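Local coordinates for putative ABC transporter subunit, substrate-binding component (Rhodopseudomonas palustris, PDB 4EVQ), which binds 4-hydroxybenzoate and probably presents such lignin-derived aromatic acids to an ABC transporter for uptake into the cell, at residues E41-S46 / Q292-G297; R103-P108 / A312-L317; G136-A141 / V259-S264; G297-A302 / A319-A324; Q343-R348 / L360-V365. All blocks are in the same frame, centred on the assembly; numbering follows the deposited sequence. Where two conformers were deposited one is given.

Contact 1: E41-S46 / Q292-G297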
# COMPACT_ATOMS: atom_id res chain seq x y z
N GLU A 41 2.17 11.90 -10.69
CA GLU A 41 2.65 12.93 -11.60
C GLU A 41 3.01 12.35 -12.96
O GLU A 41 2.79 12.98 -13.99
CB GLU A 41 3.85 13.66 -11.00
CG GLU A 41 3.43 14.51 -9.80
CD GLU A 41 4.58 15.23 -9.09
OE1 GLU A 41 5.70 14.70 -9.04
OE2 GLU A 41 4.31 16.32 -8.55
N LEU A 42 3.62 11.17 -12.96
CA LEU A 42 3.95 10.54 -14.23
C LEU A 42 2.69 10.23 -15.02
O LEU A 42 2.64 10.39 -16.25
CB LEU A 42 4.78 9.25 -13.99
CG LEU A 42 5.49 8.69 -15.22
CD1 LEU A 42 6.64 9.61 -15.68
CD2 LEU A 42 5.97 7.24 -14.94
N TYR A 43 1.67 9.75 -14.34
CA TYR A 43 0.41 9.50 -15.06
C TYR A 43 -0.14 10.77 -15.65
O TYR A 43 -0.56 10.78 -16.81
CB TYR A 43 -0.66 8.86 -14.17
CG TYR A 43 -1.89 8.60 -14.97
CD1 TYR A 43 -1.90 7.61 -15.92
CD2 TYR A 43 -2.99 9.42 -14.85
CE1 TYR A 43 -3.00 7.40 -16.73
CE2 TYR A 43 -4.11 9.23 -15.66
CZ TYR A 43 -4.11 8.21 -16.58
OH TYR A 43 -5.21 7.98 -17.38
N VAL A 44 -0.19 11.84 -14.86
CA VAL A 44 -0.70 13.11 -15.40
C VAL A 44 0.14 13.52 -16.61
O VAL A 44 -0.42 13.97 -17.61
CB VAL A 44 -0.71 14.19 -14.33
CG1 VAL A 44 -0.95 15.57 -14.92
CG2 VAL A 44 -1.78 13.86 -13.24
N GLN A 45 1.45 13.40 -16.55
CA GLN A 45 2.30 13.72 -17.70
C GLN A 45 2.00 12.85 -18.89
O GLN A 45 1.98 13.35 -20.03
CB GLN A 45 3.76 13.59 -17.28
CG GLN A 45 4.79 13.84 -18.38
CD GLN A 45 6.23 13.79 -17.83
OE1 GLN A 45 6.75 12.72 -17.46
NE2 GLN A 45 6.86 14.95 -17.76
N SER A 46 1.71 11.57 -18.66
CA SER A 46 1.41 10.66 -19.74
C SER A 46 0.14 11.09 -20.49
O SER A 46 -0.02 10.74 -21.64
CB SER A 46 1.27 9.22 -19.25
OG SER A 46 -0.01 8.95 -18.67
N GLN A 292 0.53 2.32 -7.11
CA GLN A 292 -0.67 2.75 -6.44
C GLN A 292 -0.97 4.23 -6.72
O GLN A 292 -2.14 4.60 -6.86
CB GLN A 292 -0.59 2.47 -4.93
CG GLN A 292 -0.61 0.97 -4.64
CD GLN A 292 -0.20 0.57 -3.23
OE1 GLN A 292 -0.30 -0.58 -2.88
NE2 GLN A 292 0.25 1.53 -2.42
N GLY A 293 0.05 5.05 -6.83
CA GLY A 293 -0.12 6.46 -7.21
C GLY A 293 -0.54 6.61 -8.65
O GLY A 293 -1.44 7.41 -8.97
N TRP A 294 0.11 5.90 -9.53
CA TRP A 294 -0.29 5.89 -10.93
C TRP A 294 -1.75 5.51 -11.09
O TRP A 294 -2.51 6.15 -11.86
CB TRP A 294 0.61 4.89 -11.64
CG TRP A 294 0.33 4.61 -13.10
CD1 TRP A 294 -0.46 3.61 -13.59
CD2 TRP A 294 0.94 5.24 -14.24
NE1 TRP A 294 -0.40 3.60 -14.95
CE2 TRP A 294 0.45 4.58 -15.39
CE3 TRP A 294 1.82 6.30 -14.40
CZ2 TRP A 294 0.80 4.95 -16.70
CZ3 TRP A 294 2.21 6.64 -15.70
CH2 TRP A 294 1.71 5.97 -16.82
N ASP A 295 -2.18 4.48 -10.39
CA ASP A 295 -3.56 4.04 -10.52
C ASP A 295 -4.54 4.97 -9.85
O ASP A 295 -5.72 5.02 -10.27
CB ASP A 295 -3.73 2.61 -10.00
CG ASP A 295 -3.08 1.58 -10.93
OD1 ASP A 295 -2.99 1.84 -12.16
OD2 ASP A 295 -2.71 0.49 -10.46
N ALA A 296 -4.13 5.70 -8.83
CA ALA A 296 -4.96 6.78 -8.31
C ALA A 296 -5.18 7.79 -9.42
O ALA A 296 -6.32 8.27 -9.58
CB ALA A 296 -4.31 7.43 -7.10
N GLY A 297 -4.16 8.07 -10.22
CA GLY A 297 -4.30 8.95 -11.39
C GLY A 297 -5.25 8.36 -12.39
O GLY A 297 -6.14 9.09 -12.86
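Tyr43 stands edge-on above the indole of Trp294, and these two rings carry the packing of helix 30-46 against helix 288-306. The axes of segments 41-46 and 292-297 approach to 8.2 Å and cross at -43°. CG of Tyr43, anti to the backbone N (chi1 -178°), carries the ring over the indole. Tyr43 CD1 lies over the centre of the six-membered ring of Trp294, with the ring planes at 82° and their centroids 5.2 Å apart, a T-shaped stack. The methylene, held by the helix itself, also faces the indole: Tyr43 CB makes a CH-pi contact 4.0 Å from the same ring centroid. Farther along the indole, Trp294 CZ3 reaches the helix backbone, 3.4 Å from Tyr43 N, and Leu42 CD2 packs on that CZ3 at 3.9 Å. Gly297 suits its place because Tyr43 lies directly against its backbone, CE2 being 3.5 Å from Gly297 O; a beta carbon there would collide with CD2 of the tyrosine. An alanine in place of Trp294 would probably open a gap beneath Tyr43 and beside Leu42, and deprive Glu270 of its indole donor. No hydrogen bond joins the two segments. Instead the polar ends of the rings reach elsewhere, Tyr43 OH to Asp301 and Trp294 NE1 to Glu270, so a buried apolar interface is combined with satisfied polar groups that should fix how both rings are turned.

Contact 2: R103-P108 / A312-L317; sequences REDGIP and AKRKEL
Pro108 and Arg314 bring the two backbones nearest, with their CA atoms 6.8 Å apart. Helix 92-105 ends with Asp105, and Gly106, with positive phi (96°), follows; a beta carbon there would jam against the preceding carbonyl. Lys313 is the N-cap residue of helix 314-322. Ile107 N donates to Asp105 OD2 at 3.1 Å, an Asx turn that shapes the exit from the helix. This turn leads into strand 109-111 and belongs to the beta-alpha-beta crossover from strand 85-88. Arg314, extended from CG to NE, reaches across it: Ile107 CA lies over one face of the guanidinium, and Pro108 CD touches Arg314 NE at 3.8 Å. Arg314 NH1 forms a salt bridge 3.6 Å from Asp105 OD2, supplemented by two waters at the guanidinium edge. One accepts from Arg314 NH2 at 2.8 Å and donates to Asp105 OD2; the other accepts from NH1 and donates to Asp105 O. Deeper in, Pro108 CG rests on Leu317 CD2 at 4.0 Å, two compact apolar groups meeting at about a right angle.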
# COMPACT_ATOMS: atom_id res chain seq x y z
N ARG A 103 -15.28 11.41 4.59
CA ARG A 103 -16.52 10.70 4.34
C ARG A 103 -17.74 11.56 4.69
O ARG A 103 -18.80 11.40 4.09
CB ARG A 103 -16.54 9.37 5.07
CG ARG A 103 -16.63 9.47 6.52
CD ARG A 103 -16.46 8.10 7.17
NE ARG A 103 -17.42 7.10 6.66
CZ ARG A 103 -18.70 6.99 7.04
NH1 ARG A 103 -19.45 6.03 6.52
NH2 ARG A 103 -19.24 7.82 7.93
N GLU A 104 -17.60 12.50 5.62
CA GLU A 104 -18.72 13.37 5.98
C GLU A 104 -18.79 14.52 5.02
O GLU A 104 -19.87 15.06 4.82
CB GLU A 104 -18.53 13.87 7.38
CG GLU A 104 -18.63 12.76 8.44
CD GLU A 104 -20.01 12.14 8.64
OE1 GLU A 104 -20.95 12.52 7.92
OE2 GLU A 104 -20.16 11.32 9.57
N ASP A 105 -17.67 14.93 4.46
CA ASP A 105 -17.65 16.10 3.59
C ASP A 105 -18.17 15.80 2.18
O ASP A 105 -18.87 16.62 1.58
CB ASP A 105 -16.22 16.63 3.50
CG ASP A 105 -16.12 17.80 2.59
OD1 ASP A 105 -16.42 18.92 3.05
OD2 ASP A 105 -15.79 17.62 1.40
N GLY A 106 -17.85 14.64 1.64
CA GLY A 106 -18.24 14.22 0.32
C GLY A 106 -17.22 14.44 -0.78
O GLY A 106 -17.39 13.99 -1.88
N ILE A 107 -16.14 15.17 -0.50
CA ILE A 107 -15.09 15.37 -1.48
C ILE A 107 -14.59 14.01 -2.04
O ILE A 107 -14.36 13.04 -1.28
CB ILE A 107 -13.89 16.15 -0.84
CG1 ILE A 107 -12.81 16.47 -1.86
CG2 ILE A 107 -13.29 15.34 0.33
CD1 ILE A 107 -11.77 17.49 -1.31
N PRO A 108 -14.37 13.92 -3.36
CA PRO A 108 -13.80 12.65 -3.90
C PRO A 108 -12.46 12.41 -3.25
O PRO A 108 -11.59 13.29 -3.22
CB PRO A 108 -13.65 12.94 -5.39
CG PRO A 108 -14.77 14.01 -5.68
CD PRO A 108 -14.71 14.88 -4.45
N ALA A 312 -17.76 19.85 -10.05
CA ALA A 312 -18.88 20.23 -9.21
C ALA A 312 -19.84 19.06 -9.11
O ALA A 312 -20.57 18.92 -8.11
CB ALA A 312 -19.61 21.49 -9.75
N LYS A 313 -19.86 18.23 -10.15
CA LYS A 313 -20.73 17.05 -10.19
C LYS A 313 -20.11 15.89 -9.40
O LYS A 313 -19.76 14.85 -9.99
CB LYS A 313 -20.94 16.62 -11.65
CG LYS A 313 -21.88 17.59 -12.46
CD LYS A 313 -21.99 17.15 -13.93
CE LYS A 313 -23.07 17.96 -14.69
NZ LYS A 313 -22.54 18.51 -15.97
N ARG A 314 -19.97 16.09 -8.08
CA ARG A 314 -19.23 15.16 -7.21
C ARG A 314 -19.88 13.79 -7.17
O ARG A 314 -19.19 12.80 -7.21
CB ARG A 314 -19.12 15.66 -5.76
CG ARG A 314 -18.09 16.73 -5.56
CD ARG A 314 -17.93 17.08 -4.14
NE ARG A 314 -16.82 18.03 -4.00
CZ ARG A 314 -16.49 18.60 -2.86
NH1 ARG A 314 -17.18 18.31 -1.80
NH2 ARG A 314 -15.43 19.43 -2.80
N LYS A 315 -21.21 13.74 -7.07
CA LYS A 315 -21.91 12.47 -6.97
C LYS A 315 -21.66 11.60 -8.20
O LYS A 315 -21.39 10.41 -8.10
CB LYS A 315 -23.41 12.72 -6.77
CG LYS A 315 -24.22 11.48 -6.45
CD LYS A 315 -25.67 11.84 -6.04
CE LYS A 315 -25.74 13.07 -5.11
NZ LYS A 315 -25.87 12.73 -3.67
N GLU A 316 -21.73 12.23 -9.35
CA GLU A 316 -21.54 11.57 -10.61
C GLU A 316 -20.07 11.17 -10.81
O GLU A 316 -19.77 10.08 -11.31
CB GLU A 316 -22.00 12.54 -11.70
CG GLU A 316 -23.49 12.91 -11.64
CD GLU A 316 -23.92 14.03 -10.67
OE1 GLU A 316 -23.13 14.63 -9.93
OE2 GLU A 316 -25.13 14.33 -10.68
N LEU A 317 -19.16 12.05 -10.43
CA LEU A 317 -17.75 11.75 -10.48
C LEU A 317 -17.43 10.52 -9.61
O LEU A 317 -16.80 9.57 -10.08
CB LEU A 317 -16.98 12.97 -10.02
CG LEU A 317 -15.44 12.89 -10.22
CD1 LEU A 317 -14.83 14.29 -10.24
CD2 LEU A 317 -14.75 12.06 -9.15
O HOH W 1 -15.42 19.84 -0.05
O HOH W 2 -19.47 17.01 -1.23

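Contact 3: G136-A141 / V259-S264; sequences GQIGRA and VLHYVS. With SO4 (sulfate ion), chain D.
Ile138 points its delta carbon from helix 135-148 at the end of strand 257-260, and most of the contacts gather round that atom. CD1 of Ile138 meets CD1 of Leu260 at 3.7 Å and lies 3.6 Å from the carbonyl oxygen of Val259. CG1 is anti to the backbone N (chi1 -167°), and the extended branch beyond it suits a residue that must span from helix to strand. One turn on, Ala141 CB packs on Val259 CG1 at 4.1 Å; the small alanine faces a branched valine, which Thr142, Ala145 and Phe345 also touch.

A looser contact involves a polar ring. Ile138 CD1 comes to the edge of His261, 4.2 Å from ND1, while NE2 of the histidine is hydrogen-bonded to Gln292. No hydrogen bond passes between the two segments.

Ionic bonding belongs to the other side of the helix. Arg140 grips a sulfate ion, probably from the crystallisation liquor, with two nearly straight bonds: NE to O1 at 2.9 Å and NH2 to O4 at 3.0 Å. The sulfur lies in the guanidinium plane, and Arg121 also binds the ion.

Such packing of a helix on a central sheet is typical of the Rossmann-like lobes of periplasmic binding proteins; here the side chain of Ile138 lies about 8 Å from the bound 4-hydroxybenzoate.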
# COMPACT_ATOMS: atom_id res chain seq x y z
N GLY A 136 -5.67 -6.55 6.44
CA GLY A 136 -5.97 -7.90 6.87
C GLY A 136 -5.95 -8.85 5.69
O GLY A 136 -5.49 -10.00 5.81
N GLN A 137 -6.41 -8.38 4.54
CA GLN A 137 -6.42 -9.25 3.37
C GLN A 137 -5.02 -9.66 2.89
O GLN A 137 -4.75 -10.82 2.59
CB GLN A 137 -7.22 -8.63 2.24
CG GLN A 137 -7.47 -9.61 1.08
CD GLN A 137 -8.47 -9.13 0.05
OE1 GLN A 137 -8.69 -7.96 -0.12
NE2 GLN A 137 -9.01 -10.08 -0.70
N ILE A 138 -4.10 -8.71 2.87
CA ILE A 138 -2.75 -9.07 2.45
C ILE A 138 -2.07 -9.92 3.54
O ILE A 138 -1.36 -10.86 3.22
CB ILE A 138 -1.89 -7.86 2.04
CG1 ILE A 138 -0.64 -8.37 1.32
CG2 ILE A 138 -1.56 -6.92 3.20
CD1 ILE A 138 0.21 -7.27 0.65
N GLY A 139 -2.33 -9.64 4.80
CA GLY A 139 -1.79 -10.50 5.85
C GLY A 139 -2.28 -11.95 5.72
O GLY A 139 -1.53 -12.91 5.84
N ARG A 140 -3.58 -12.10 5.49
CA ARG A 140 -4.18 -13.42 5.27
C ARG A 140 -3.54 -14.14 4.09
O ARG A 140 -3.20 -15.33 4.19
CB ARG A 140 -5.67 -13.32 5.00
CG ARG A 140 -6.48 -13.10 6.24
CD ARG A 140 -7.94 -13.20 5.88
NE ARG A 140 -8.81 -13.37 7.01
CZ ARG A 140 -9.11 -14.55 7.55
NH1 ARG A 140 -8.55 -15.64 7.11
NH2 ARG A 140 -9.94 -14.60 8.55
N ALA A 141 -3.32 -13.43 2.99
CA ALA A 141 -2.74 -14.04 1.82
C ALA A 141 -1.31 -14.52 2.10
O ALA A 141 -0.89 -15.57 1.62
CB ALA A 141 -2.79 -13.09 0.62
N VAL A 259 4.53 -11.73 -0.24
CA VAL A 259 3.30 -11.74 -1.03
C VAL A 259 2.88 -10.29 -1.28
O VAL A 259 2.87 -9.48 -0.35
CB VAL A 259 2.21 -12.54 -0.32
CG1 VAL A 259 0.87 -12.34 -1.00
CG2 VAL A 259 2.57 -14.04 -0.28
N LEU A 260 2.57 -9.97 -2.53
CA LEU A 260 2.16 -8.60 -2.86
C LEU A 260 1.34 -8.64 -4.13
O LEU A 260 1.52 -9.49 -4.99
CB LEU A 260 3.40 -7.68 -3.07
CG LEU A 260 3.15 -6.17 -2.97
CD1 LEU A 260 2.73 -5.77 -1.57
CD2 LEU A 260 4.45 -5.45 -3.39
N HIS A 261 0.53 -7.61 -4.27
CA HIS A 261 -0.30 -7.34 -5.44
C HIS A 261 0.44 -6.75 -6.64
O HIS A 261 -0.17 -6.43 -7.64
CB HIS A 261 -1.50 -6.49 -5.02
CG HIS A 261 -1.13 -5.28 -4.25
ND1 HIS A 261 -0.60 -5.37 -2.98
CD2 HIS A 261 -1.25 -3.96 -4.53
CE1 HIS A 261 -0.37 -4.16 -2.53
NE2 HIS A 261 -0.76 -3.28 -3.44
N TYR A 262 1.75 -6.61 -6.55
CA TYR A 262 2.56 -6.15 -7.67
C TYR A 262 3.91 -6.86 -7.66
O TYR A 262 4.43 -7.16 -6.60
CB TYR A 262 2.80 -4.62 -7.60
CG TYR A 262 3.61 -4.10 -8.74
CD1 TYR A 262 3.11 -4.06 -10.04
CD2 TYR A 262 4.90 -3.60 -8.52
CE1 TYR A 262 3.87 -3.62 -11.08
CE2 TYR A 262 5.67 -3.14 -9.58
CZ TYR A 262 5.14 -3.13 -10.85
OH TYR A 262 5.93 -2.67 -11.88
N VAL A 263 4.43 -7.14 -8.84
CA VAL A 263 5.81 -7.60 -9.01
C VAL A 263 6.32 -6.89 -10.25
O VAL A 263 5.60 -6.76 -11.22
CB VAL A 263 5.92 -9.11 -9.32
CG1 VAL A 263 7.34 -9.61 -8.93
CG2 VAL A 263 4.90 -9.90 -8.72
N SER A 264 7.57 -6.42 -10.24
CA SER A 264 7.98 -5.53 -11.33
C SER A 264 8.10 -6.25 -12.64
O SER A 264 8.02 -5.58 -13.66
CB SER A 264 9.24 -4.74 -11.02
OG SER A 264 10.24 -5.62 -10.77
S SO4 D . -11.16 -10.88 8.53
O1 SO4 D . -9.74 -10.89 8.13
O2 SO4 D . -11.38 -9.70 9.34
O3 SO4 D . -11.95 -10.70 7.32
O4 SO4 D . -11.59 -12.12 9.17

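Contact 4: G297-A302 / A319-A324; sequences GQLLDA and AAMAAA
Leu299 supplies the main bump from helix 288-306, its CD1 sinking into a hollow formed by the last turn of helix 314-322 and the residues just beyond it. The walls are Met321 O, 3.5 Å from CD1 of Leu299, the CB of Met321, and Ala324 CB at 3.7 Å from the same CD1. That hollow is shaped by the backbone, since Ala324 N turns back to bond Met321 O. Met321, deposited as selenomethionine, fills the complementary groove and crosses Leu299 at about a right angle. Its SE lies 3.5 Å from Leu299 O and 3.9 Å from Leu300 CA; the long unbranched chain suits a slot running over the helix backbone. Both helices belong to the lobe of this periplasmic binding fold built on the six-stranded sheet, where Phe129 of edge strand 128-130 touches both Leu299 and Met321. An alanine in place of Leu299 would probably leave the hollow beside Ala324 unfilled and remove one of the side chains that hold the Met321 chain in place. One turn along from Leu299, small residues face each other: Ala302 CB meets Ala324 CB, just past the helix end, at 4.0 Å, and the methyl carbon CB of Ala320 approaches Ala302 O at 4.3 Å.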
# COMPACT_ATOMS: atom_id res chain seq x y z
N GLY A 297 -4.16 8.07 -10.22
CA GLY A 297 -4.30 8.95 -11.39
C GLY A 297 -5.25 8.36 -12.39
O GLY A 297 -6.14 9.09 -12.86
N GLN A 298 -5.15 7.08 -12.72
CA GLN A 298 -6.12 6.50 -13.65
C GLN A 298 -7.55 6.52 -13.13
O GLN A 298 -8.52 6.74 -13.91
CB GLN A 298 -5.73 5.06 -13.98
CG GLN A 298 -4.34 4.87 -14.55
CD GLN A 298 -4.28 3.62 -15.40
OE1 GLN A 298 -4.72 3.61 -16.56
NE2 GLN A 298 -3.73 2.56 -14.85
N LEU A 299 -7.74 6.27 -11.85
CA LEU A 299 -9.07 6.25 -11.28
C LEU A 299 -9.66 7.67 -11.31
O LEU A 299 -10.84 7.86 -11.68
CB LEU A 299 -8.99 5.72 -9.86
CG LEU A 299 -10.33 5.53 -9.16
CD1 LEU A 299 -11.21 4.51 -9.90
CD2 LEU A 299 -10.15 5.15 -7.69
N LEU A 300 -8.89 8.67 -10.91
CA LEU A 300 -9.35 10.04 -10.99
C LEU A 300 -9.64 10.42 -12.40
O LEU A 300 -10.67 11.10 -12.64
CB LEU A 300 -8.31 10.97 -10.36
CG LEU A 300 -8.73 12.45 -10.31
CD1 LEU A 300 -10.06 12.62 -9.59
CD2 LEU A 300 -7.65 13.28 -9.63
N ASP A 301 -8.82 10.05 -13.36
CA ASP A 301 -9.08 10.37 -14.76
C ASP A 301 -10.43 9.81 -15.18
O ASP A 301 -11.19 10.49 -15.89
CB ASP A 301 -7.95 9.75 -15.62
CG ASP A 301 -7.75 10.43 -16.98
OD1 ASP A 301 -8.28 11.50 -17.23
OD2 ASP A 301 -6.96 9.87 -17.77
N ALA A 302 -10.76 8.60 -14.78
CA ALA A 302 -12.03 7.98 -15.13
C ALA A 302 -13.18 8.82 -14.59
O ALA A 302 -14.21 9.05 -15.28
CB ALA A 302 -12.10 6.57 -14.61
N ALA A 319 -19.51 8.20 -8.57
CA ALA A 319 -20.16 6.97 -9.06
C ALA A 319 -19.35 6.38 -10.23
O ALA A 319 -19.25 5.17 -10.41
CB ALA A 319 -21.61 7.27 -9.50
N ALA A 320 -18.78 7.25 -11.04
CA ALA A 320 -17.98 6.79 -12.15
C ALA A 320 -16.71 6.09 -11.68
O ALA A 320 -16.29 5.10 -12.27
CB ALA A 320 -17.67 7.93 -13.08
N MSE A 321 -16.09 6.61 -10.62
CA MSE A 321 -14.93 5.94 -10.07
C MSE A 321 -15.31 4.58 -9.51
O MSE A 321 -14.55 3.62 -9.65
CB MSE A 321 -14.29 6.83 -9.02
CG MSE A 321 -13.69 8.06 -9.65
SE MSE A 321 -12.27 8.95 -8.65
CE MSE A 321 -13.31 9.41 -7.12
N ALA A 322 -16.46 4.47 -8.87
CA ALA A 322 -16.85 3.19 -8.31
C ALA A 322 -16.98 2.10 -9.35
O ALA A 322 -16.65 0.93 -9.08
CB ALA A 322 -18.15 3.35 -7.53
N ALA A 323 -17.42 2.49 -10.54
CA ALA A 323 -17.65 1.57 -11.65
C ALA A 323 -16.43 1.43 -12.55
O ALA A 323 -16.47 0.69 -13.54
CB ALA A 323 -18.85 2.06 -12.44
N ALA A 324 -15.35 2.10 -12.23
CA ALA A 324 -14.23 2.14 -13.14
C ALA A 324 -13.51 0.79 -13.26
O ALA A 324 -13.42 -0.00 -12.31
CB ALA A 324 -13.25 3.23 -12.76

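Contact 5: Q343-R348 / L360-V365; sequences QNFYLR and LAAPAV
Phe345 exchanges backbone hydrogen bonds with Ala362, its N donating to Ala362 O at 2.9 Å and its O accepting from Ala362 N at 3.0 Å. Ala361 N bonds the same carbonyl, 2.8 Å from Phe345 O, so two consecutive amides grip one oxygen. That is a classic beta bulge, in an antiparallel hairpin formed by strands 345-351 and 354-362. Ala361 has near-helical backbone angles (psi -49°), and its methyl points toward the other strand, with CB 4.3 Å from Leu347 CB; so small a side chain fits there easily. The methyl of Ala362 lies on the same face of the sheet as Phe345, beside its CB. On the other side of the bulge Leu360 CD1 reaches over to segment 343-348, 3.4 Å from Asn344 CG; with CG of this leucine anti to its backbone N (chi1 -167°), the branch is carried toward the asparagine. Past the bonded pair, the strands are linked by a CA-H...O contact from Ala364 CA to Gln343 O, at 3.3 Å, and by a water that accepts from Gln343 N at 2.9 Å and also meets Val365 O. Farther out, Phe345 packs on Val259 of the neighbouring strand. The side-chain end of Gln343 is anchored by Ser132 O and, in the conformer given, Tyr346 OH by Arg330 O.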
# COMPACT_ATOMS: atom_id res chain seq x y z
N GLN A 343 -7.95 -7.93 -6.75
CA GLN A 343 -6.72 -8.09 -7.49
C GLN A 343 -5.98 -9.35 -7.04
O GLN A 343 -6.18 -9.82 -5.93
CB GLN A 343 -5.84 -6.86 -7.27
CG GLN A 343 -5.32 -6.78 -5.83
CD GLN A 343 -4.71 -5.43 -5.49
OE1 GLN A 343 -4.19 -4.75 -6.36
NE2 GLN A 343 -4.81 -5.05 -4.25
N ASN A 344 -5.12 -9.84 -7.90
CA ASN A 344 -4.26 -10.98 -7.55
C ASN A 344 -3.26 -10.56 -6.47
O ASN A 344 -2.80 -9.40 -6.44
CB ASN A 344 -3.48 -11.46 -8.78
CG ASN A 344 -4.32 -12.20 -9.80
OD1 ASN A 344 -5.38 -12.72 -9.52
ND2 ASN A 344 -3.76 -12.34 -10.99
N PHE A 345 -2.87 -11.53 -5.68
CA PHE A 345 -1.66 -11.44 -4.86
C PHE A 345 -0.68 -12.48 -5.34
O PHE A 345 -1.02 -13.65 -5.50
CB PHE A 345 -1.96 -11.60 -3.37
CG PHE A 345 -2.72 -10.46 -2.78
CD1 PHE A 345 -2.06 -9.33 -2.30
CD2 PHE A 345 -4.10 -10.49 -2.73
CE1 PHE A 345 -2.75 -8.24 -1.78
CE2 PHE A 345 -4.78 -9.40 -2.21
CZ PHE A 345 -4.10 -8.28 -1.71
N TYR A 346 0.55 -12.06 -5.59
CA TYR A 346 1.60 -12.93 -6.09
C TYR A 346 2.60 -13.31 -5.00
O TYR A 346 2.95 -12.48 -4.16
CB TYR A 346 2.35 -12.20 -7.22
CG TYR A 346 1.43 -11.54 -8.26
CD1 TYR A 346 0.85 -12.27 -9.28
CD2 TYR A 346 1.15 -10.18 -8.21
CE1 TYR A 346 0.02 -11.67 -10.22
CE2 TYR A 346 0.31 -9.57 -9.14
CZ TYR A 346 -0.25 -10.33 -10.15
OH TYR A 346 -1.09 -9.77 -11.11
N LEU A 347 3.05 -14.56 -5.03
CA LEU A 347 4.17 -15.01 -4.24
C LEU A 347 5.42 -14.54 -4.94
O LEU A 347 5.53 -14.65 -6.16
CB LEU A 347 4.15 -16.54 -4.13
CG LEU A 347 5.32 -17.17 -3.35
CD1 LEU A 347 5.24 -16.79 -1.87
CD2 LEU A 347 5.29 -18.70 -3.55
N ARG A 348 6.37 -14.01 -4.18
CA ARG A 348 7.59 -13.44 -4.73
C ARG A 348 8.79 -13.87 -3.92
O ARG A 348 8.67 -14.18 -2.75
CB ARG A 348 7.55 -11.91 -4.70
CG ARG A 348 6.19 -11.34 -5.12
CD ARG A 348 6.13 -9.85 -5.15
NE ARG A 348 6.63 -9.23 -3.93
CZ ARG A 348 7.03 -7.97 -3.84
NH1 ARG A 348 6.90 -7.17 -4.88
NH2 ARG A 348 7.58 -7.53 -2.74
N LEU A 360 0.98 -17.17 -8.59
CA LEU A 360 -0.14 -16.58 -7.93
C LEU A 360 -0.29 -17.18 -6.53
O LEU A 360 -0.30 -18.43 -6.38
CB LEU A 360 -1.36 -16.93 -8.78
CG LEU A 360 -2.62 -16.19 -8.49
CD1 LEU A 360 -2.40 -14.75 -8.64
CD2 LEU A 360 -3.73 -16.68 -9.46
N ALA A 361 -0.39 -16.35 -5.51
CA ALA A 361 -0.69 -16.77 -4.16
C ALA A 361 -2.19 -16.77 -3.92
O ALA A 361 -2.72 -17.77 -3.42
CB ALA A 361 0.01 -15.87 -3.12
N ALA A 362 -2.89 -15.71 -4.28
CA ALA A 362 -4.34 -15.61 -4.13
C ALA A 362 -4.86 -15.02 -5.42
O ALA A 362 -4.29 -14.06 -5.89
CB ALA A 362 -4.72 -14.72 -2.94
N PRO A 363 -5.97 -15.56 -5.97
CA PRO A 363 -6.61 -14.92 -7.11
C PRO A 363 -7.34 -13.68 -6.66
O PRO A 363 -7.31 -13.34 -5.48
CB PRO A 363 -7.60 -16.01 -7.61
CG PRO A 363 -8.04 -16.60 -6.36
CD PRO A 363 -6.83 -16.64 -5.45
N ALA A 364 -8.01 -13.02 -7.57
CA ALA A 364 -8.57 -11.72 -7.29
C ALA A 364 -9.93 -11.85 -6.62
O ALA A 364 -10.96 -12.12 -7.28
CB ALA A 364 -8.69 -10.93 -8.55
N VAL A 365 -9.96 -11.67 -5.30
CA VAL A 365 -11.20 -11.83 -4.55
C VAL A 365 -11.47 -10.57 -3.72
O VAL A 365 -10.57 -9.84 -3.32
CB VAL A 365 -11.29 -13.08 -3.68
CG1 VAL A 365 -10.86 -14.30 -4.43
CG2 VAL A 365 -10.51 -12.96 -2.48
O HOH W 3 -8.09 -8.77 -3.93
O HOH W 4 -7.20 -11.43 -3.60
O HOH W 5 -7.28 -14.05 -10.52

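Overall arrangement
The contacts divide between the two lobes of the periplasmic binding fold. Contacts 1, 2 and 4 belong with the six-stranded sheet: contact 4 shares helix 288-306 with contact 1 and helix 314-322 with contact 2, its centre about 13 Å from each of theirs. Contacts 3 and 5, centres about 7 Å apart, meet at adjacent strands 257-260 and 345-351 of the seven-stranded sheet. The centres of contacts 2 and 5 are about 32 Å apart. The first segments of contacts 1 and 2 precede contact 3 and their second segments follow it, so the chain enters the second lobe, returns, and enters it again for contact 5. Gln292 and His261 join contacts 1 and 3, consistent with a link between lobes that hold 4-hydroxybenzoate between them.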